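Local coordinates for protein N-acetylglucosaminidase (Paenibacillus barengoltzii, PDB 6INX) that probably hydrolyses glycosidic bonds of N-acetylglucosamine-containing glycans, as a family 18 glycoside hydrolase, at residues Gly159-Ile165 with Ser216-Phe220; Thr184-Arg188 with His197-Leu201. All blocks are in the same frame, centred on the assembly; numbering follows the deposited sequence.

Interaction 1. Residues Gly159-Ile165 with Ser216-Phe220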
ATOM      1  N   GLY A 159      -2.751  12.389   6.811  1.00 10.19           N
ATOM      2  CA  GLY A 159      -2.943  11.098   6.179  1.00 10.03           C
ATOM      3  C   GLY A 159      -2.528   9.959   7.088  1.00 10.72           C
ATOM      4  O   GLY A 159      -1.644  10.100   7.931  1.00 11.00           O
ATOM      5  N   ALA A 160      -3.147   8.798   6.890  1.00 11.32           N
ATOM      6  CA  ALA A 160      -3.056   7.753   7.900  1.00  9.79           C
ATOM      7  C   ALA A 160      -1.881   6.798   7.721  1.00 12.07           C
ATOM      8  O   ALA A 160      -1.462   6.171   8.697  1.00 10.58           O
ATOM      9  CB  ALA A 160      -4.340   6.920   7.907  1.00 11.84           C
ATOM     10  N   ASP A 161      -1.329   6.676   6.529  1.00 12.33           N
ATOM     11  CA  ASP A 161      -0.431   5.578   6.204  1.00 11.37           C
ATOM     12  C   ASP A 161       1.020   6.061   6.164  1.00 12.23           C
ATOM     13  O   ASP A 161       1.330   7.243   6.382  1.00 10.58           O
ATOM     14  CB  ASP A 161      -0.859   4.935   4.880  1.00 12.43           C
ATOM     15  CG  ASP A 161      -0.572   3.435   4.815  1.00 15.15           C
ATOM     16  OD1 ASP A 161       0.279   2.935   5.577  1.00 14.62           O
ATOM     17  OD2 ASP A 161      -1.199   2.767   3.964  1.00 19.96           O
ATOM     18  N   GLN A 162       1.906   5.116   5.836  1.00 11.72           N
ATOM     19  CA  GLN A 162       3.346   5.350   5.873  1.00 11.34           C
ATOM     20  C   GLN A 162       3.757   6.553   5.031  1.00 10.75           C
ATOM     21  O   GLN A 162       4.674   7.289   5.404  1.00 12.71           O
ATOM     22  CB  GLN A 162       4.083   4.098   5.389  1.00 11.79           C
ATOM     23  CG  GLN A 162       5.600   4.185   5.504  1.00 14.39           C
ATOM     24  CD  GLN A 162       6.094   4.154   6.937  1.00 18.09           C
ATOM     25  OE1 GLN A 162       5.735   3.261   7.708  1.00 22.48           O
ATOM     26  NE2 GLN A 162       6.923   5.119   7.298  1.00 18.94           N
ATOM     27  N   TYR A 163       3.121   6.747   3.872  1.00 10.08           N
ATOM     28  CA  TYR A 163       3.502   7.872   3.021  1.00 10.04           C
ATOM     29  C   TYR A 163       3.513   9.179   3.799  1.00  9.04           C
ATOM     30  O   TYR A 163       4.362  10.048   3.557  1.00  9.40           O
ATOM     31  CB  TYR A 163       2.568   7.980   1.804  1.00 11.37           C
ATOM     32  CG  TYR A 163       1.133   8.331   2.151  1.00  9.21           C
ATOM     33  CD1 TYR A 163       0.178   7.339   2.344  1.00 12.80           C
ATOM     34  CD2 TYR A 163       0.729   9.657   2.302  1.00 10.56           C
ATOM     35  CE1 TYR A 163      -1.132   7.660   2.674  1.00 11.49           C
ATOM     36  CE2 TYR A 163      -0.586   9.978   2.645  1.00 10.97           C
ATOM     37  CZ  TYR A 163      -1.501   8.969   2.828  1.00  9.33           C
ATOM     38  OH  TYR A 163      -2.801   9.271   3.164  1.00 13.14           O
ATOM     39  N   TYR A 164       2.558   9.358   4.717  1.00 10.69           N
ATOM     40  CA  TYR A 164       2.436  10.657   5.372  1.00  8.90           C
ATOM     41  C   TYR A 164       3.589  10.883   6.339  1.00 11.91           C
ATOM     42  O   TYR A 164       4.148  11.991   6.406  1.00 11.36           O
ATOM     43  CB  TYR A 164       1.090  10.784   6.088  1.00  9.25           C
ATOM     44  CG  TYR A 164       0.833  12.208   6.540  1.00  8.95           C
ATOM     45  CD1 TYR A 164       1.261  12.640   7.796  1.00  8.91           C
ATOM     46  CD2 TYR A 164       0.203  13.123   5.697  1.00  9.85           C
ATOM     47  CE1 TYR A 164       1.046  13.943   8.218  1.00 10.16           C
ATOM     48  CE2 TYR A 164      -0.021  14.436   6.104  1.00  9.29           C
ATOM     49  CZ  TYR A 164       0.408  14.836   7.363  1.00  8.72           C
ATOM     50  OH  TYR A 164       0.200  16.133   7.780  1.00 10.78           O
ATOM     51  N   ILE A 165       3.964   9.837   7.079  1.00 11.42           N
ATOM     52  CA  ILE A 165       5.142   9.886   7.937  1.00 10.88           C
ATOM     53  C   ILE A 165       6.379  10.211   7.114  1.00 13.58           C
ATOM     54  O   ILE A 165       7.220  11.022   7.517  1.00 12.74           O
ATOM     55  CB  ILE A 165       5.291   8.538   8.669  1.00 12.93           C
ATOM     56  CG1 ILE A 165       4.038   8.224   9.494  1.00 16.30           C
ATOM     57  CG2 ILE A 165       6.554   8.525   9.529  1.00 13.93           C
ATOM     58  CD1 ILE A 165       3.801   9.195  10.633  1.00 16.77           C
ATOM     59  N   SER A 216      -2.186   2.875  12.068  1.00  9.78           N
ATOM     60  CA  SER A 216      -1.890   4.294  11.878  1.00  9.28           C
ATOM     61  C   SER A 216      -1.454   4.943  13.185  1.00 10.87           C
ATOM     62  O   SER A 216      -0.444   5.652  13.224  1.00 10.74           O
ATOM     63  CB  SER A 216      -3.111   5.000  11.269  1.00 10.22           C
ATOM     64  OG  SER A 216      -2.854   6.383  11.080  1.00  9.55           O
ATOM     65  N   VAL A 217      -2.211   4.709  14.263  1.00 10.55           N
ATOM     66  CA  VAL A 217      -1.831   5.217  15.578  1.00 10.81           C
ATOM     67  C   VAL A 217      -0.419   4.767  15.932  1.00 13.14           C
ATOM     68  O   VAL A 217       0.426   5.567  16.343  1.00 13.76           O
ATOM     69  CB  VAL A 217      -2.863   4.779  16.632  1.00 11.97           C
ATOM     70  CG1 VAL A 217      -2.366   5.127  18.039  1.00 13.89           C
ATOM     71  CG2 VAL A 217      -4.230   5.415  16.348  1.00 13.66           C
ATOM     72  N   ASN A 218      -0.135   3.481  15.737  1.00 13.57           N
ATOM     73  CA  ASN A 218       1.202   2.978  16.020  1.00 13.10           C
ATOM     74  C   ASN A 218       2.270   3.701  15.194  1.00 14.27           C
ATOM     75  O   ASN A 218       3.334   4.044  15.721  1.00 14.49           O
ATOM     76  CB  ASN A 218       1.228   1.467  15.804  1.00 17.98           C
ATOM     77  CG  ASN A 218       0.537   0.714  16.926  1.00 24.06           C
ATOM     78  OD1 ASN A 218       0.292   1.267  17.999  1.00 30.81           O
ATOM     79  ND2 ASN A 218       0.212  -0.551  16.682  1.00 32.70           N
ATOM     80  N   LEU A 219       2.006   3.953  13.905  1.00 12.95           N
ATOM     81  CA  LEU A 219       2.966   4.688  13.078  1.00 12.66           C
ATOM     82  C   LEU A 219       3.237   6.078  13.642  1.00 12.53           C
ATOM     83  O   LEU A 219       4.391   6.517  13.731  1.00 13.81           O
ATOM     84  CB  LEU A 219       2.431   4.826  11.653  1.00 14.00           C
ATOM     85  CG  LEU A 219       2.430   3.617  10.728  1.00 15.24           C
ATOM     86  CD1 LEU A 219       1.821   4.008   9.382  1.00 17.35           C
ATOM     87  CD2 LEU A 219       3.839   3.084  10.551  1.00 21.56           C
ATOM     88  N   PHE A 220       2.178   6.797  14.011  1.00 12.30           N
ATOM     89  CA  PHE A 220       2.352   8.165  14.480  1.00 10.24           C
ATOM     90  C   PHE A 220       2.983   8.214  15.868  1.00 10.81           C
ATOM     91  O   PHE A 220       3.774   9.115  16.155  1.00 15.47           O
ATOM     92  CB  PHE A 220       1.015   8.909  14.423  1.00 12.66           C
ATOM     93  CG  PHE A 220       0.692   9.436  13.048  1.00 10.57           C
ATOM     94  CD1 PHE A 220       0.964  10.755  12.730  1.00 11.21           C
ATOM     95  CD2 PHE A 220       0.172   8.608  12.064  1.00 11.39           C
ATOM     96  CE1 PHE A 220       0.703  11.246  11.450  1.00 12.48           C
ATOM     97  CE2 PHE A 220      -0.096   9.096  10.783  1.00 11.25           C
ATOM     98  CZ  PHE A 220       0.168  10.419  10.482  1.00 11.53           C
TER

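Interaction 2. Residues Thr184-Arg188 with His197-Leu201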
ATOM      1  N   THR A 184      -8.260   8.492   9.524  1.00  9.10           N
ATOM      2  CA  THR A 184      -8.375   7.032   9.426  1.00  9.68           C
ATOM      3  C   THR A 184      -9.674   6.643   8.706  1.00  9.71           C
ATOM      4  O   THR A 184     -10.526   5.902   9.206  1.00 11.29           O
ATOM      5  CB  THR A 184      -8.210   6.358  10.787  1.00 10.35           C
ATOM      6  OG1 THR A 184      -9.168   6.880  11.720  1.00 10.58           O
ATOM      7  CG2 THR A 184      -6.804   6.571  11.332  1.00 11.44           C
ATOM      8  N   TYR A 185      -9.798   7.179   7.495  1.00  9.76           N
ATOM      9  CA  TYR A 185     -10.873   6.886   6.563  1.00 10.10           C
ATOM     10  C   TYR A 185     -10.312   7.123   5.170  1.00  9.22           C
ATOM     11  O   TYR A 185      -9.238   7.712   5.010  1.00 10.53           O
ATOM     12  CB  TYR A 185     -12.159   7.690   6.848  1.00  9.82           C
ATOM     13  CG  TYR A 185     -12.004   9.163   7.153  1.00 10.40           C
ATOM     14  CD1 TYR A 185     -11.652  10.068   6.168  1.00 12.19           C
ATOM     15  CD2 TYR A 185     -12.236   9.652   8.437  1.00 12.23           C
ATOM     16  CE1 TYR A 185     -11.532  11.424   6.447  1.00 11.36           C
ATOM     17  CE2 TYR A 185     -12.129  11.015   8.722  1.00 13.25           C
ATOM     18  CZ  TYR A 185     -11.766  11.883   7.723  1.00 13.01           C
ATOM     19  OH  TYR A 185     -11.647  13.235   7.979  1.00 14.59           O
ATOM     20  N   ASP A 186     -11.039   6.653   4.154  1.00  9.24           N
ATOM     21  CA  ASP A 186     -10.494   6.568   2.786  1.00 10.01           C
ATOM     22  C   ASP A 186      -9.155   5.831   2.769  1.00 10.97           C
ATOM     23  O   ASP A 186      -8.315   6.074   1.898  1.00 10.80           O
ATOM     24  CB  ASP A 186     -10.317   7.938   2.109  1.00 10.56           C
ATOM     25  CG  ASP A 186     -11.583   8.746   2.061  1.00 13.44           C
ATOM     26  OD1 ASP A 186     -12.677   8.158   1.990  1.00 12.23           O
ATOM     27  OD2 ASP A 186     -11.465   9.996   2.087  1.00 16.48           O
ATOM     28  N   MET A 187      -8.931   4.940   3.743  1.00  9.67           N
ATOM     29  CA  MET A 187      -7.634   4.268   3.825  1.00 11.39           C
ATOM     30  C   MET A 187      -7.450   3.275   2.696  1.00 11.73           C
ATOM     31  O   MET A 187      -6.307   2.948   2.341  1.00 12.22           O
ATOM     32  CB  MET A 187      -7.455   3.577   5.178  1.00 12.52           C
ATOM     33  CG  MET A 187      -7.248   4.581   6.324  1.00 10.05           C
ATOM     34  SD  MET A 187      -6.855   3.855   7.924  1.00 11.51           S
ATOM     35  CE  MET A 187      -8.445   3.121   8.340  1.00 12.58           C
ATOM     36  N   ARG A 188      -8.561   2.789   2.156  1.00 10.72           N
ATOM     37  CA  ARG A 188      -8.649   2.069   0.898  1.00  9.79           C
ATOM     38  C   ARG A 188      -9.751   2.760   0.120  1.00 10.97           C
ATOM     39  O   ARG A 188     -10.849   2.959   0.647  1.00 11.29           O
ATOM     40  CB  ARG A 188      -9.035   0.613   1.148  1.00 10.32           C
ATOM     41  CG  ARG A 188      -7.990  -0.114   1.978  1.00  9.92           C
ATOM     42  CD  ARG A 188      -8.508  -1.446   2.530  1.00 11.58           C
ATOM     43  NE  ARG A 188      -7.452  -2.074   3.315  1.00 10.71           N
ATOM     44  CZ  ARG A 188      -7.070  -1.694   4.534  1.00  9.81           C
ATOM     45  NH1 ARG A 188      -7.662  -0.672   5.144  1.00  9.18           N
ATOM     46  NH2 ARG A 188      -6.062  -2.314   5.138  1.00 11.03           N
ATOM     47  N   HIS A 197     -11.694  -2.568   3.813  1.00  9.74           N
ATOM     48  CA  HIS A 197     -12.346  -1.633   4.720  1.00  9.42           C
ATOM     49  C   HIS A 197     -11.678  -0.269   4.625  1.00 10.84           C
ATOM     50  O   HIS A 197     -10.457  -0.166   4.761  1.00 10.72           O
ATOM     51  CB  HIS A 197     -12.187  -2.153   6.144  1.00  8.80           C
ATOM     52  CG  HIS A 197     -12.762  -3.519   6.354  1.00 10.79           C
ATOM     53  ND1 HIS A 197     -14.085  -3.811   6.104  1.00 13.04           N
ATOM     54  CD2 HIS A 197     -12.192  -4.672   6.778  1.00 12.65           C
ATOM     55  CE1 HIS A 197     -14.309  -5.087   6.372  1.00 10.18           C
ATOM     56  NE2 HIS A 197     -13.177  -5.631   6.786  1.00 12.45           N
ATOM     57  N   HIS A 198     -12.475   0.788   4.460  1.00  9.45           N
ATOM     58  CA  HIS A 198     -11.880   2.112   4.297  1.00  9.74           C
ATOM     59  C   HIS A 198     -11.604   2.814   5.616  1.00 10.85           C
ATOM     60  O   HIS A 198     -10.814   3.764   5.646  1.00  9.97           O
ATOM     61  CB  HIS A 198     -12.681   2.962   3.288  1.00 10.19           C
ATOM     62  CG  HIS A 198     -13.755   3.823   3.888  1.00  8.75           C
ATOM     63  ND1 HIS A 198     -13.561   5.154   4.184  1.00  9.70           N
ATOM     64  CD2 HIS A 198     -15.065   3.574   4.130  1.00 10.02           C
ATOM     65  CE1 HIS A 198     -14.687   5.675   4.636  1.00  8.59           C
ATOM     66  NE2 HIS A 198     -15.616   4.736   4.616  1.00 11.58           N
ATOM     67  N   THR A 199     -12.217   2.356   6.704  1.00 10.29           N
ATOM     68  CA  THR A 199     -12.127   3.053   7.977  1.00 10.68           C
ATOM     69  C   THR A 199     -12.051   2.042   9.127  1.00  9.85           C
ATOM     70  O   THR A 199     -12.638   2.226  10.196  1.00 11.74           O
ATOM     71  CB  THR A 199     -13.231   4.112   8.080  1.00 11.03           C
ATOM     72  OG1 THR A 199     -13.022   4.953   9.220  1.00 11.38           O
ATOM     73  CG2 THR A 199     -14.636   3.497   8.097  1.00 10.44           C
ATOM     74  N   ASN A 200     -11.265   0.986   8.920  1.00  9.93           N
ATOM     75  CA  ASN A 200     -11.225  -0.146   9.840  1.00  9.34           C
ATOM     76  C   ASN A 200     -10.368   0.117  11.075  1.00 11.24           C
ATOM     77  O   ASN A 200      -9.238   0.602  10.982  1.00 11.18           O
ATOM     78  CB  ASN A 200     -10.682  -1.394   9.133  1.00  9.90           C
ATOM     79  CG  ASN A 200      -9.333  -1.162   8.433  1.00 12.26           C
ATOM     80  OD1 ASN A 200      -9.134  -0.158   7.723  1.00 12.25           O
ATOM     81  ND2 ASN A 200      -8.404  -2.114   8.607  1.00 11.67           N
ATOM     82  N   LEU A 201     -10.907  -0.265  12.235  1.00 10.95           N
ATOM     83  CA  LEU A 201     -10.158  -0.165  13.477  1.00  9.99           C
ATOM     84  C   LEU A 201      -8.885  -1.013  13.445  1.00 10.46           C
ATOM     85  O   LEU A 201      -7.802  -0.530  13.789  1.00 11.99           O
ATOM     86  CB  LEU A 201     -11.059  -0.558  14.653  1.00 11.05           C
ATOM     87  CG  LEU A 201     -10.379  -0.463  16.016  1.00 10.32           C
ATOM     88  CD1 LEU A 201      -9.841   0.943  16.242  1.00 15.07           C
ATOM     89  CD2 LEU A 201     -11.361  -0.843  17.120  1.00 14.07           C
TER

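Interaction 1. Residues Gly159-Ile165 with Ser216-Phe220
Where strand 153-159 leaves the TIM barrel, its turn and the short helix 162-166 lean against helix 213-222, where Ile165 meets Phe220. The end methyl of Ile165 comes down on the face of the Phe220 ring: CD1 lies 3.6 Å from the ring centroid, only 3° off the normal, a CH-pi contact right over the middle. The edge of the same ring meets the turn. Phe220 CZ is 3.1 Å from Gly159 O, a carbonyl buried here without a hydrogen-bonding partner, and CZ also reaches CD1 of Tyr164 at 3.7 Å, the two aromatic side chains crossing at about a right angle. One turn earlier in the helix, Ser216 OG donates to Ala160 O at 2.8 Å, striking a lone pair in the carbonyl plane. Its hydroxyl is swung there by a chi1 of 180°, with OG opposite the backbone N. Leu219 packs against the first turn of helix 162-166, its CD1 3.7 Å from Gln162 N and its CD2 3.4 Å from Gln162 OE1. The amide NE2 of Gln162 bonds Asp166, and its side chain also packs on Arg210 of the second subunit. Shrinking Phe220 to an alanine would probably open a gap beneath Ile165 CD1 and take the ring edge away from Tyr164 CD1. The joint is thus largely apolar, pinned by one hydroxyl-to-carbonyl bond; the weakly positive ring edge may partly compensate the Gly159 carbonyl.

Interaction 2. Residues Thr184-Arg188 with His197-Leu201
Tyr185 and Thr199 bring the two irregular segments closest, their CA atoms 4.3 Å apart, and no regular strand pairing follows. One backbone bond joins them: Met187 N donates to His198 O at 2.9 Å with an angle of 162° at the hydrogen. The side chains of the 197-201 segment add the rest. His198 ND1 accepts Asp186 N at 2.9 Å, almost exactly in the ring plane, while NE2 at the other side of the ring bonds Tyr237 O; both nitrogens have partners, which should hold the ring's rotation. Thr199 OG1 gives its proton to Thr184 O at 2.7 Å and also bonds Lys309 NZ; with chi1 at -170° the hydroxyl lies opposite its own backbone N, turned to that carbonyl. Arg188 runs extended from CG to NE alongside His197, and NH1 bonds His197 O at 2.9 Å, with the oxygen 28° out of the guanidinium plane. NE makes a salt bridge with Asp207. Met187 bends at its end to set CE 3.4 Å from Asn200 OD1, while Asn200 ND2 bonds Tyr202 O. Asp186 OD1 is taken by Arg239 and Tyr237, beyond the two segments. Tyr185 and Asp186 follow barrel strand 179-183 as the end of a Met-x-Tyr-Asp sequence, a hallmark of family 18 active sites, where the equivalent residues are thought to position the substrate's N-acetyl group.

Interaction 2 is nested within the chain loop that interaction 1 closes, and the two centres lie about 12 Å apart. They meet by van der Waals packing: Ser216 OG is 4.0 Å from Thr184 CG2, and Ala160 CB is 4.0 Å from Met187 SD. Together they follow adjacent parallel barrel strands, 153-159 and 179-183, with helix 213-222 packed against the turn after the first and touching Thr184 after the second. In family 18 the catalytic acid sits at the end of the strand matching 105-109. As 105-109, 153-159 and 179-183 are neighbouring parallel strands whose ends carry active-site loops, and Met-x-Tyr-Asp closes the last, 184-188 probably borders the substrate cleft; 159-165 reaches toward the second subunit.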